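Local atomic coordinates of pilin (Streptococcus pyogenes serotype M1, PDB entry 3GLD), a protein that builds the backbone of the bacterial pilus, stacking head to tail through intermolecular isopeptide bonds so that the cells can adhere to host cells, aggregate and form biofilms. Residues M198-T203 with P209-A214; Q189-S194 with N234-V239; T47-D52 with V97-V102; F39-E44 with I151-S156; K166-S169 with D174-K177. The protein carries 2 engineered substitutions. All blocks are in the same frame, centred on the assembly; numbering follows the deposited sequence. Where two conformers were deposited one is given.

The five contacts run the length of an elongated chain made of two beta domains. Interactions 3 and 4 lie in the first domain, 3 nested inside the loop that 4 closes; they touch directly, K101 N probably hydrogen-bonding to E44 O across strands 96-104 and 37-45. Interactions 5, 2 and 1 belong to the second domain, where 1 is nested inside 2 and joined to it by M198 N and N234 OD1. Strand 151-169 carries a segment of both 4 and 5, whose centres are about 52 Å apart, and so threads through both domains. Each of these two holds a residue of an isopeptide pair, while 2 sits near the junction of the domains.

Interaction 1. Residues M198-T203 with P209-A214; sequences MIEKTT and PVQTEA
I199 and T212 form the close centre of this contact: I199 N bonds to T212 O at 2.9 Å, and T212 N returns a bond to I199 O at 2.8 Å. The next hydrogen-bonded pair repeats the exchange, K201 N to V210 O and V210 N to K201 O, each 2.9 Å. On the face that carries I199 and T212, I199 CD1 reaches A214 CB at 3.5 Å. Y220 packs on I199 and A214, both buried, and its OH is also the partner of T212 OG1. This is the tightly packed side.

The face of E200 and Q211 is looser and wetter. The two side chains lie side by side and point the same way. A bend in Q211 (chi2 -77°) turns its amide against E200, so that NE2 gives OE2 a bond of 2.8 Å. The oxygen is met from above the carboxylate plane, the two flat groups standing 83° apart. A water donates to both E200 OE2 and Q211 OE1 and closes the pair into a small ring. Further out, the P209 ring brushes T202 OG1, its CG 3.9 Å away, while P209 CA rests on K201 O. Regular alternation of hydrogen-bonded and non-hydrogen-bonded pairs, with five residues between the segments, marks an antiparallel beta hairpin.

Interaction 2. Residues Q189-S194 with N234-V239; sequences QYYKAS and NLPVGV
Y191 and P236 make a buried CH-pi contact between the loop that joins strands 179-185 and 196-202 and the end of strand 229-236, just past the corner at N234. P236 CB lies over one face of the tyrosine ring, 3.7 Å from its centroid and 23° off the ring normal. It is displaced toward the CE2 and CZ rim; CB to CE2 of Y191 measures 3.5 Å. The two side chains run alongside one another but point opposite ways, and P236 CG follows behind CB, 4.0 Å from Y191 CE1. With CG of Y191 anti to its carbonyl carbon (chi1 -57°), the ring is carried across to the proline. V239 adds a lighter touch, its CG2 reaching Y191 CD2 at 4.0 Å from an oblique direction.

The phenol end is tied in by a water lying in the ring plane at the edge. Y191 OH donates to it at 2.7 Å, and the water in turn donates a hydrogen bond to V237 O at 2.9 Å. That carbonyl belongs to a type II turn from P236 to V239, where G238 takes the positive phi of 86° that the turn requires.

S279 OG is hydrogen-bonded to P236 O and V239 N. L235, one residue back, packs against strand 151-169, while Y191 touches P35 and Y190 O accepts from N72 ND2, so the loop lies between strand 229-236 and loops of the first domain.

Interaction 3. Residues T47-D52 with V97-V102; sequences TTVNED and VYYYKV
T48 opens the contact, its methyl CG2 coming within 4.3 Å of K101 NZ. This is a loose approach at the surface, with no polar bond between the two side chains. The hydroxyl OG1 looks back along its own loop instead and is hydrogen-bonded to D46, a residue that the K101 side chain also touches.

V49 is where the loop really settles on the strand. Its CG1 is anti to the backbone N (chi1 -174°), which leaves CG2 beside that nitrogen and aimed at Y99. CG2 sits 3.4 Å from Y99 CB and 3.7 Å from CG, then drifts to 4.1 Å from CD1. The methyl thus bears on the root of the tyrosine more than on the ring, which it meets obliquely; the two side chains cross at about a right angle.

The loop runs from strand 37-45 to strand 55-57. Both pair with strand 96-104, the first antiparallel and the second parallel, and Y99 has backbone bonds with D46 and with F56. The chain therefore leaves the sheet and rejoins it beside the same strand, in an all-beta domain of the transthyretin clan. Y99 and K101 face the loop, whereas Y98 and Y100 point the other way, into the aromatic side that includes F56, F92 and F87.

Past V49 the chain turns toward strand 55-57, and E51 OE2 accepts a bond from K57 N.

Interaction 4. Residues F39-E44 with I151-S156; sequences FTFKIE and IQFKNS
F41 and F153 reach toward each other from two facing strands, and the side chains run antiparallel past one another. The ring planes are close to parallel, 22° apart, yet slid so far that they barely overlap, with the centroids at 5.3 Å. The touching is done along one side of each ring: F41 CD1 to F153 CD2 is 3.6 Å, and F41 CE1 lies 3.7 Å from that same CD2. Y120 meets F153 edge-to-face.

F39 and N155 approach from the same two strands, but their flat groups stand at 73° to each other. N155 ND2 meets the phenyl ring obliquely, equally near two of its atoms, 3.3 Å from F39 CD1 and 3.3 Å from CE1. With CG of N155 anti to its carbonyl carbon (chi1 -68°), the amide is directed at F39. Its other end is fixed as well, since OD1 accepts from D116 N. F39 also makes a cation-pi contact with K23.

The CA atoms of F41 and F153 are 9.3 Å apart, the spacing of two sheets packed face to face rather than of paired strands. K23 and N155 form the isopeptide cross-link of this domain in the natural protein. Here N155 retains ND2, consistent with an unformed bond, and A104, which touches F153, is an engineered residue at the position that promotes the link. The contact thus lines the isopeptide site in the core of a beta sandwich.

Interaction 5. Residues K166-S169 with D174-K177; sequences KKVS and DRSK
D174 meets V168 with its backbone: the nitrogen lies 3.9 Å from V168 CG1, and the carbonyl oxygen is 3.9 Å from CG2. Both valine methyls thus touch the backbone at the start of the turn. D174 N is bonded to Y253 OH, while its CB is directed away from the strand.

R175 carries the contact. Its chain is bent at chi2 (65°) and doubles back across the valine, bringing CD to 3.8 Å from V168 CG1. Beyond CD the guanidinium lies with one face over V168 O, which sits 3.0 Å above its plane and off toward the rim. The carbonyl is only 3.3 Å from R175 NH2, but the angle is too poor for a hydrogen bond; the contact is one of oxygen against a cationic face. NH1 does its bonding elsewhere, to G170 O and G173 O, so the group clasps the short connection that brings the chain back from strand 151-169.

S176 closes an Asx turn within a type I beta turn from D174 to K177. Its OG donates to D174 OD1 at 2.7 Å, on the syn side of the carboxylate, and its backbone N reaches the same oxygen at 2.9 Å from well above the plane.

K177 leads toward strand 179-185, its NZ in a salt bridge with E251. F179 of that strand packs on V168 and lies beside the side chain of K166, whose NZ forms the isopeptide bond to N290 CG and is hydrogen-bonded to E245, the residue that promotes that link.

Interaction 1. Residues M198-T203 with P209-A214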
# COMPACT_ATOMS: atom_id res chain seq x y z
N MET A 198 13.01 8.91 -0.56
CA MET A 198 14.28 8.95 0.13
C MET A 198 15.38 8.37 -0.76
O MET A 198 15.20 7.31 -1.37
CB MET A 198 14.21 8.15 1.41
CG MET A 198 13.15 8.65 2.38
SD MET A 198 12.83 7.47 3.69
CE MET A 198 14.25 7.67 4.77
N ILE A 199 16.51 9.06 -0.78
CA ILE A 199 17.67 8.65 -1.56
C ILE A 199 18.91 8.58 -0.66
O ILE A 199 19.16 9.51 0.12
CB ILE A 199 17.89 9.60 -2.75
CG1 ILE A 199 16.73 9.42 -3.74
CG2 ILE A 199 19.26 9.32 -3.46
CD1 ILE A 199 16.78 10.29 -4.95
N GLU A 200 19.65 7.47 -0.75
CA GLU A 200 20.90 7.28 -0.02
C GLU A 200 22.04 7.19 -1.02
O GLU A 200 21.96 6.40 -1.94
CB GLU A 200 20.90 5.98 0.79
CG GLU A 200 20.02 5.97 2.03
CD GLU A 200 20.13 4.66 2.83
OE1 GLU A 200 20.88 3.74 2.41
OE2 GLU A 200 19.46 4.55 3.88
N LYS A 201 23.08 8.01 -0.84
CA LYS A 201 24.28 7.97 -1.68
C LYS A 201 25.41 7.33 -0.90
O LYS A 201 25.71 7.76 0.22
CB LYS A 201 24.68 9.37 -2.17
CG LYS A 201 25.98 9.36 -3.01
CD LYS A 201 26.26 10.69 -3.71
CE LYS A 201 27.70 10.72 -4.18
NZ LYS A 201 28.03 11.89 -5.04
N THR A 202 26.04 6.32 -1.50
CA THR A 202 27.17 5.60 -0.89
C THR A 202 28.46 5.89 -1.65
O THR A 202 28.50 5.83 -2.88
CB THR A 202 26.89 4.08 -0.86
OG1 THR A 202 25.66 3.86 -0.15
CG2 THR A 202 28.01 3.30 -0.18
N THR A 203 29.50 6.25 -0.90
CA THR A 203 30.83 6.53 -1.44
C THR A 203 31.79 5.53 -0.84
O THR A 203 31.54 4.95 0.22
CB THR A 203 31.30 7.97 -1.10
OG1 THR A 203 31.36 8.14 0.33
CG2 THR A 203 30.36 9.00 -1.69
N PRO A 209 26.35 6.41 4.52
CA PRO A 209 25.61 6.91 3.37
C PRO A 209 24.90 8.23 3.68
O PRO A 209 24.48 8.44 4.83
CB PRO A 209 24.60 5.80 3.07
CG PRO A 209 25.22 4.57 3.66
CD PRO A 209 25.94 5.04 4.88
N VAL A 210 24.80 9.10 2.67
CA VAL A 210 24.21 10.44 2.80
C VAL A 210 22.76 10.42 2.30
O VAL A 210 22.49 9.94 1.19
CB VAL A 210 25.04 11.50 2.00
CG1 VAL A 210 24.27 12.80 1.86
CG2 VAL A 210 26.42 11.75 2.68
N GLN A 211 21.84 10.93 3.13
CA GLN A 211 20.40 11.00 2.78
C GLN A 211 20.00 12.32 2.14
O GLN A 211 20.27 13.42 2.66
CB GLN A 211 19.50 10.84 4.03
CG GLN A 211 19.76 9.65 4.90
CD GLN A 211 19.20 8.37 4.30
OE1 GLN A 211 18.25 8.39 3.50
NE2 GLN A 211 19.78 7.25 4.69
N THR A 212 19.29 12.20 1.04
CA THR A 212 18.64 13.32 0.39
C THR A 212 17.23 12.85 0.08
O THR A 212 16.88 11.68 0.31
CB THR A 212 19.34 13.72 -0.93
OG1 THR A 212 19.64 12.55 -1.69
CG2 THR A 212 20.63 14.48 -0.65
N GLU A 213 16.43 13.76 -0.48
CA GLU A 213 15.10 13.44 -0.97
C GLU A 213 14.95 13.93 -2.40
O GLU A 213 15.57 14.92 -2.79
CB GLU A 213 14.02 14.08 -0.08
CG GLU A 213 14.01 13.57 1.38
CD GLU A 213 13.09 14.39 2.31
OE1 GLU A 213 12.89 15.60 2.07
OE2 GLU A 213 12.60 13.81 3.32
N ALA A 214 14.17 13.20 -3.18
CA ALA A 214 13.78 13.60 -4.52
C ALA A 214 12.27 13.84 -4.53
O ALA A 214 11.54 13.18 -3.80
CB ALA A 214 14.12 12.53 -5.52
O HOH W 1 16.82 6.06 2.90

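Interaction 2. Residues Q189-S194 with N234-V239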
# COMPACT_ATOMS: atom_id res chain seq x y z
N GLN A 189 -1.76 8.71 -10.70
CA GLN A 189 -2.92 8.89 -9.81
C GLN A 189 -2.64 8.46 -8.36
O GLN A 189 -3.21 9.02 -7.44
CB GLN A 189 -4.12 8.14 -10.36
CG GLN A 189 -3.95 6.62 -10.32
CD GLN A 189 -5.14 5.90 -10.89
OE1 GLN A 189 -5.18 5.61 -12.09
NE2 GLN A 189 -6.13 5.61 -10.04
N TYR A 190 -1.75 7.49 -8.17
CA TYR A 190 -1.43 6.95 -6.85
C TYR A 190 -0.44 7.79 -6.04
O TYR A 190 -0.46 7.77 -4.80
CB TYR A 190 -0.91 5.50 -6.98
CG TYR A 190 -1.83 4.58 -7.76
CD1 TYR A 190 -3.08 4.21 -7.25
CD2 TYR A 190 -1.46 4.09 -9.00
CE1 TYR A 190 -3.92 3.37 -7.97
CE2 TYR A 190 -2.29 3.25 -9.74
CZ TYR A 190 -3.52 2.89 -9.21
OH TYR A 190 -4.33 2.05 -9.95
N TYR A 191 0.41 8.53 -6.74
CA TYR A 191 1.49 9.29 -6.12
C TYR A 191 1.67 10.61 -6.87
O TYR A 191 2.11 10.62 -8.02
CB TYR A 191 2.79 8.45 -6.15
CG TYR A 191 2.61 7.11 -5.47
CD1 TYR A 191 2.54 7.01 -4.08
CD2 TYR A 191 2.49 5.94 -6.22
CE1 TYR A 191 2.33 5.78 -3.45
CE2 TYR A 191 2.28 4.72 -5.61
CZ TYR A 191 2.21 4.65 -4.23
OH TYR A 191 2.03 3.44 -3.62
N LYS A 192 1.33 11.71 -6.21
CA LYS A 192 1.21 13.00 -6.89
C LYS A 192 2.53 13.73 -6.96
O LYS A 192 3.46 13.41 -6.23
CB LYS A 192 0.17 13.89 -6.20
CG LYS A 192 -1.26 13.33 -6.23
CD LYS A 192 -1.89 13.44 -7.62
CE LYS A 192 -3.41 13.18 -7.54
NZ LYS A 192 -4.11 13.49 -8.83
N ALA A 193 2.58 14.73 -7.83
CA ALA A 193 3.75 15.58 -7.95
C ALA A 193 4.12 16.13 -6.59
O ALA A 193 3.24 16.39 -5.75
CB ALA A 193 3.48 16.70 -8.93
N SER A 194 5.42 16.27 -6.35
CA SER A 194 5.97 16.88 -5.14
C SER A 194 6.05 15.98 -3.92
O SER A 194 6.72 16.34 -2.95
CB SER A 194 5.26 18.20 -4.79
OG SER A 194 5.83 19.25 -5.55
N ASN A 234 12.71 3.93 -0.97
CA ASN A 234 11.25 3.72 -0.84
C ASN A 234 10.50 4.06 -2.13
O ASN A 234 9.49 4.74 -2.11
CB ASN A 234 10.67 4.48 0.37
CG ASN A 234 10.83 6.00 0.26
OD1 ASN A 234 11.60 6.50 -0.55
ND2 ASN A 234 10.08 6.73 1.10
N LEU A 235 11.04 3.63 -3.28
CA LEU A 235 10.37 3.85 -4.56
C LEU A 235 9.06 3.07 -4.60
O LEU A 235 9.06 1.86 -4.44
CB LEU A 235 11.28 3.38 -5.70
CG LEU A 235 10.78 3.57 -7.14
CD1 LEU A 235 10.64 5.03 -7.47
CD2 LEU A 235 11.74 2.89 -8.11
N PRO A 236 7.92 3.76 -4.83
CA PRO A 236 6.72 2.94 -4.92
C PRO A 236 6.64 2.07 -6.17
O PRO A 236 7.24 2.40 -7.21
CB PRO A 236 5.57 3.96 -4.89
CG PRO A 236 6.19 5.26 -4.44
CD PRO A 236 7.63 5.20 -4.85
N VAL A 237 5.89 0.97 -6.08
CA VAL A 237 5.58 0.14 -7.24
C VAL A 237 4.65 0.89 -8.20
O VAL A 237 3.76 1.64 -7.77
CB VAL A 237 4.90 -1.20 -6.81
CG1 VAL A 237 4.59 -2.07 -8.03
CG2 VAL A 237 5.79 -1.98 -5.86
N GLY A 238 4.85 0.68 -9.50
CA GLY A 238 4.01 1.30 -10.53
C GLY A 238 4.40 2.71 -10.98
O GLY A 238 3.64 3.37 -11.69
N VAL A 239 5.60 3.15 -10.61
CA VAL A 239 6.06 4.51 -10.93
C VAL A 239 7.03 4.50 -12.10
O VAL A 239 8.01 3.74 -12.12
CB VAL A 239 6.70 5.22 -9.71
CG1 VAL A 239 7.46 6.51 -10.14
CG2 VAL A 239 5.62 5.60 -8.68
O HOH W 2 2.43 1.27 -5.17

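Interaction 3. Residues T47-D52 with V97-V102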
# COMPACT_ATOMS: atom_id res chain seq x y z
N THR A 47 -25.68 -17.65 1.69
CA THR A 47 -26.55 -18.54 0.91
C THR A 47 -26.58 -19.99 1.46
O THR A 47 -27.48 -20.77 1.12
CB THR A 47 -26.12 -18.53 -0.61
OG1 THR A 47 -26.62 -17.33 -1.23
CG2 THR A 47 -26.66 -19.73 -1.39
N THR A 48 -25.61 -20.31 2.31
CA THR A 48 -25.37 -21.68 2.76
C THR A 48 -26.08 -22.03 4.07
O THR A 48 -25.84 -23.10 4.64
CB THR A 48 -23.85 -21.95 2.94
OG1 THR A 48 -23.34 -21.15 4.02
CG2 THR A 48 -23.08 -21.62 1.65
N VAL A 49 -26.94 -21.13 4.55
CA VAL A 49 -27.66 -21.35 5.81
C VAL A 49 -28.73 -22.41 5.69
O VAL A 49 -29.54 -22.40 4.75
CB VAL A 49 -28.31 -20.05 6.35
CG1 VAL A 49 -28.91 -20.28 7.74
CG2 VAL A 49 -27.31 -18.95 6.41
N ASN A 50 -28.75 -23.33 6.66
CA ASN A 50 -29.86 -24.24 6.83
C ASN A 50 -30.96 -23.47 7.56
O ASN A 50 -30.83 -23.15 8.75
CB ASN A 50 -29.44 -25.48 7.63
CG ASN A 50 -29.98 -26.77 7.03
OD1 ASN A 50 -29.22 -27.71 6.78
ND2 ASN A 50 -31.29 -26.81 6.79
N GLU A 51 -32.01 -23.13 6.83
CA GLU A 51 -33.07 -22.32 7.39
C GLU A 51 -34.10 -23.11 8.18
O GLU A 51 -34.70 -24.08 7.70
CB GLU A 51 -33.76 -21.48 6.31
CG GLU A 51 -32.98 -20.24 5.88
CD GLU A 51 -33.84 -19.25 5.11
OE1 GLU A 51 -34.62 -19.69 4.24
OE2 GLU A 51 -33.73 -18.02 5.37
N ASP A 52 -34.24 -22.68 9.42
CA ASP A 52 -35.34 -23.05 10.29
C ASP A 52 -35.96 -21.75 10.80
O ASP A 52 -35.61 -20.64 10.31
CB ASP A 52 -34.85 -23.94 11.45
CG ASP A 52 -33.48 -23.52 11.98
OD1 ASP A 52 -33.05 -22.37 11.76
OD2 ASP A 52 -32.82 -24.35 12.65
N VAL A 97 -31.59 -15.32 13.88
CA VAL A 97 -30.20 -15.01 13.55
C VAL A 97 -30.06 -15.00 12.04
O VAL A 97 -30.31 -16.00 11.36
CB VAL A 97 -29.19 -15.97 14.21
CG1 VAL A 97 -27.77 -15.47 13.97
CG2 VAL A 97 -29.46 -16.07 15.71
N TYR A 98 -29.70 -13.83 11.54
CA TYR A 98 -29.60 -13.59 10.11
C TYR A 98 -28.13 -13.58 9.67
O TYR A 98 -27.32 -12.78 10.20
CB TYR A 98 -30.31 -12.29 9.75
CG TYR A 98 -31.82 -12.35 9.97
CD1 TYR A 98 -32.37 -12.30 11.25
CD2 TYR A 98 -32.69 -12.48 8.89
CE1 TYR A 98 -33.75 -12.36 11.44
CE2 TYR A 98 -34.09 -12.55 9.08
CZ TYR A 98 -34.59 -12.48 10.36
OH TYR A 98 -35.95 -12.55 10.54
N TYR A 99 -27.82 -14.46 8.71
CA TYR A 99 -26.44 -14.73 8.28
C TYR A 99 -26.00 -13.97 7.04
O TYR A 99 -26.70 -13.92 6.03
CB TYR A 99 -26.22 -16.23 8.06
CG TYR A 99 -26.15 -17.00 9.35
CD1 TYR A 99 -27.28 -17.16 10.13
CD2 TYR A 99 -24.94 -17.57 9.78
CE1 TYR A 99 -27.24 -17.86 11.31
CE2 TYR A 99 -24.89 -18.28 10.98
CZ TYR A 99 -26.06 -18.42 11.73
OH TYR A 99 -26.07 -19.10 12.92
N TYR A 100 -24.82 -13.36 7.14
CA TYR A 100 -24.22 -12.66 6.02
C TYR A 100 -22.76 -13.07 5.88
O TYR A 100 -22.17 -13.64 6.80
CB TYR A 100 -24.25 -11.15 6.24
CG TYR A 100 -25.60 -10.51 6.34
CD1 TYR A 100 -26.31 -10.52 7.56
CD2 TYR A 100 -26.19 -9.91 5.24
CE1 TYR A 100 -27.57 -9.94 7.66
CE2 TYR A 100 -27.43 -9.31 5.33
CZ TYR A 100 -28.12 -9.33 6.55
OH TYR A 100 -29.36 -8.73 6.65
N LYS A 101 -22.16 -12.73 4.74
CA LYS A 101 -20.72 -12.88 4.55
C LYS A 101 -20.16 -11.52 4.17
O LYS A 101 -20.75 -10.82 3.35
CB LYS A 101 -20.41 -13.89 3.45
CG LYS A 101 -20.87 -15.29 3.75
CD LYS A 101 -19.91 -16.33 3.16
CE LYS A 101 -20.39 -17.74 3.49
NZ LYS A 101 -20.00 -18.74 2.46
N VAL A 102 -19.03 -11.16 4.79
CA VAL A 102 -18.36 -9.90 4.53
C VAL A 102 -16.98 -10.18 3.93
O VAL A 102 -16.20 -10.94 4.50
CB VAL A 102 -18.17 -9.09 5.82
CG1 VAL A 102 -17.32 -7.83 5.56
CG2 VAL A 102 -19.54 -8.71 6.40

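Interaction 4. Residues F39-E44 with I151-S156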
# COMPACT_ATOMS: atom_id res chain seq x y z
N PHE A 39 -10.35 1.32 -0.71
CA PHE A 39 -10.56 -0.11 -0.57
C PHE A 39 -12.04 -0.33 -0.23
O PHE A 39 -12.60 0.41 0.59
CB PHE A 39 -9.67 -0.72 0.52
CG PHE A 39 -8.21 -0.66 0.20
CD1 PHE A 39 -7.66 -1.52 -0.75
CD2 PHE A 39 -7.39 0.30 0.80
CE1 PHE A 39 -6.31 -1.43 -1.07
CE2 PHE A 39 -6.04 0.38 0.49
CZ PHE A 39 -5.50 -0.49 -0.44
N THR A 40 -12.65 -1.32 -0.88
CA THR A 40 -14.08 -1.54 -0.83
C THR A 40 -14.39 -2.88 -0.15
O THR A 40 -13.64 -3.86 -0.30
CB THR A 40 -14.71 -1.48 -2.25
OG1 THR A 40 -14.59 -0.15 -2.75
CG2 THR A 40 -16.22 -1.81 -2.21
N PHE A 41 -15.49 -2.90 0.59
CA PHE A 41 -15.91 -4.09 1.32
C PHE A 41 -17.35 -4.34 1.01
O PHE A 41 -18.14 -3.41 0.86
CB PHE A 41 -15.68 -3.92 2.83
CG PHE A 41 -14.32 -3.35 3.16
CD1 PHE A 41 -13.20 -4.17 3.21
CD2 PHE A 41 -14.16 -1.98 3.38
CE1 PHE A 41 -11.95 -3.63 3.48
CE2 PHE A 41 -12.91 -1.44 3.66
CZ PHE A 41 -11.80 -2.28 3.70
N LYS A 42 -17.69 -5.62 0.88
CA LYS A 42 -19.00 -6.06 0.47
C LYS A 42 -19.60 -6.94 1.57
O LYS A 42 -18.90 -7.74 2.20
CB LYS A 42 -18.86 -6.89 -0.82
CG LYS A 42 -20.17 -7.36 -1.46
CD LYS A 42 -19.92 -8.21 -2.74
CE LYS A 42 -19.31 -9.57 -2.44
NZ LYS A 42 -19.37 -10.47 -3.65
N ILE A 43 -20.90 -6.76 1.77
CA ILE A 43 -21.70 -7.69 2.60
C ILE A 43 -22.82 -8.27 1.75
O ILE A 43 -23.50 -7.54 1.02
CB ILE A 43 -22.31 -7.00 3.85
CG1 ILE A 43 -23.01 -8.02 4.75
CG2 ILE A 43 -23.28 -5.91 3.44
CD1 ILE A 43 -23.03 -7.64 6.22
N GLU A 44 -23.01 -9.59 1.83
CA GLU A 44 -24.09 -10.26 1.13
C GLU A 44 -24.75 -11.32 2.02
O GLU A 44 -24.10 -11.85 2.94
CB GLU A 44 -23.59 -10.91 -0.16
CG GLU A 44 -22.34 -11.75 0.03
CD GLU A 44 -21.92 -12.47 -1.24
OE1 GLU A 44 -22.43 -12.14 -2.34
OE2 GLU A 44 -21.08 -13.39 -1.14
N ILE A 151 -14.56 -7.10 12.68
CA ILE A 151 -14.35 -7.19 11.25
C ILE A 151 -13.16 -6.29 10.92
O ILE A 151 -13.24 -5.05 10.99
CB ILE A 151 -15.62 -6.79 10.44
CG1 ILE A 151 -16.89 -7.49 10.97
CG2 ILE A 151 -15.42 -7.05 8.94
CD1 ILE A 151 -16.78 -9.01 11.14
N GLN A 152 -12.04 -6.93 10.62
CA GLN A 152 -10.79 -6.24 10.32
C GLN A 152 -10.20 -6.86 9.07
O GLN A 152 -10.25 -8.08 8.87
CB GLN A 152 -9.82 -6.37 11.50
CG GLN A 152 -9.96 -5.26 12.54
CD GLN A 152 -9.49 -5.64 13.93
OE1 GLN A 152 -8.76 -6.62 14.12
NE2 GLN A 152 -9.92 -4.86 14.93
N PHE A 153 -9.67 -5.99 8.21
CA PHE A 153 -8.96 -6.40 7.00
C PHE A 153 -7.56 -5.74 6.97
O PHE A 153 -7.41 -4.56 7.30
CB PHE A 153 -9.76 -6.02 5.76
CG PHE A 153 -10.99 -6.87 5.55
CD1 PHE A 153 -10.89 -8.12 4.96
CD2 PHE A 153 -12.25 -6.39 5.91
CE1 PHE A 153 -12.03 -8.92 4.74
CE2 PHE A 153 -13.39 -7.17 5.69
CZ PHE A 153 -13.28 -8.43 5.10
N LYS A 154 -6.54 -6.51 6.57
CA LYS A 154 -5.16 -6.00 6.56
C LYS A 154 -4.52 -6.31 5.22
O LYS A 154 -4.08 -7.43 4.99
CB LYS A 154 -4.35 -6.62 7.71
CG LYS A 154 -2.94 -6.00 7.89
CD LYS A 154 -2.29 -6.31 9.25
CE LYS A 154 -1.76 -7.74 9.32
NZ LYS A 154 -0.80 -7.94 10.46
N ASN A 155 -4.53 -5.33 4.31
CA ASN A 155 -3.77 -5.45 3.07
C ASN A 155 -2.30 -5.10 3.32
O ASN A 155 -1.97 -4.42 4.30
CB ASN A 155 -4.35 -4.54 1.99
CG ASN A 155 -5.72 -4.99 1.51
OD1 ASN A 155 -6.17 -6.13 1.77
ND2 ASN A 155 -6.40 -4.10 0.80
N SER A 156 -1.42 -5.59 2.44
CA SER A 156 0.03 -5.29 2.55
C SER A 156 0.49 -4.43 1.38
O SER A 156 0.22 -4.74 0.22
CB SER A 156 0.88 -6.56 2.64
OG SER A 156 2.23 -6.22 2.99

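Interaction 5. Residues K166-S169 with D174-K177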
# COMPACT_ATOMS: atom_id res chain seq x y z
N LYS A 166 27.85 3.61 -10.79
CA LYS A 166 28.82 4.04 -11.80
C LYS A 166 30.04 3.12 -11.74
O LYS A 166 30.60 2.87 -10.67
CB LYS A 166 29.25 5.49 -11.56
CG LYS A 166 30.38 5.96 -12.51
CD LYS A 166 29.78 6.26 -13.87
CE LYS A 166 30.79 6.03 -14.96
NZ LYS A 166 30.23 6.47 -16.26
N LYS A 167 30.42 2.61 -12.91
CA LYS A 167 31.60 1.79 -13.06
C LYS A 167 32.52 2.47 -14.10
O LYS A 167 32.07 2.81 -15.20
CB LYS A 167 31.19 0.40 -13.54
CG LYS A 167 32.36 -0.54 -13.79
CD LYS A 167 31.88 -1.90 -14.32
CE LYS A 167 32.95 -2.97 -14.11
NZ LYS A 167 32.36 -4.33 -14.38
N VAL A 168 33.79 2.66 -13.76
CA VAL A 168 34.76 3.18 -14.74
C VAL A 168 35.71 2.06 -15.19
O VAL A 168 36.26 1.35 -14.35
CB VAL A 168 35.56 4.39 -14.20
CG1 VAL A 168 36.68 4.79 -15.17
CG2 VAL A 168 34.61 5.57 -13.94
N SER A 169 35.87 1.93 -16.50
CA SER A 169 36.74 0.88 -17.06
C SER A 169 37.73 1.46 -18.07
O SER A 169 37.60 2.61 -18.51
CB SER A 169 35.90 -0.20 -17.72
OG SER A 169 35.07 0.37 -18.71
N ASP A 174 39.30 7.61 -15.59
CA ASP A 174 39.57 8.34 -14.34
C ASP A 174 38.63 7.86 -13.24
O ASP A 174 37.44 8.20 -13.25
CB ASP A 174 39.41 9.85 -14.56
CG ASP A 174 39.79 10.70 -13.34
OD1 ASP A 174 40.14 10.18 -12.26
OD2 ASP A 174 39.73 11.93 -13.48
N ARG A 175 39.17 7.07 -12.30
CA ARG A 175 38.42 6.57 -11.14
C ARG A 175 38.07 7.63 -10.08
O ARG A 175 37.31 7.35 -9.14
CB ARG A 175 39.15 5.38 -10.49
CG ARG A 175 38.84 4.00 -11.12
CD ARG A 175 39.30 3.85 -12.58
NE ARG A 175 39.21 2.46 -13.04
CZ ARG A 175 39.61 2.04 -14.23
NH1 ARG A 175 40.16 2.88 -15.10
NH2 ARG A 175 39.50 0.75 -14.56
N SER A 176 38.57 8.85 -10.24
CA SER A 176 38.24 9.94 -9.31
C SER A 176 37.30 11.01 -9.91
O SER A 176 36.87 11.94 -9.21
CB SER A 176 39.52 10.55 -8.72
OG SER A 176 40.29 11.20 -9.73
N LYS A 177 36.93 10.84 -11.17
CA LYS A 177 36.04 11.76 -11.84
C LYS A 177 34.56 11.62 -11.39
O LYS A 177 34.05 10.50 -11.24
CB LYS A 177 36.15 11.60 -13.35
CG LYS A 177 35.22 12.50 -14.17
CD LYS A 177 35.29 12.11 -15.63
CE LYS A 177 34.39 12.98 -16.47
NZ LYS A 177 34.82 14.43 -16.48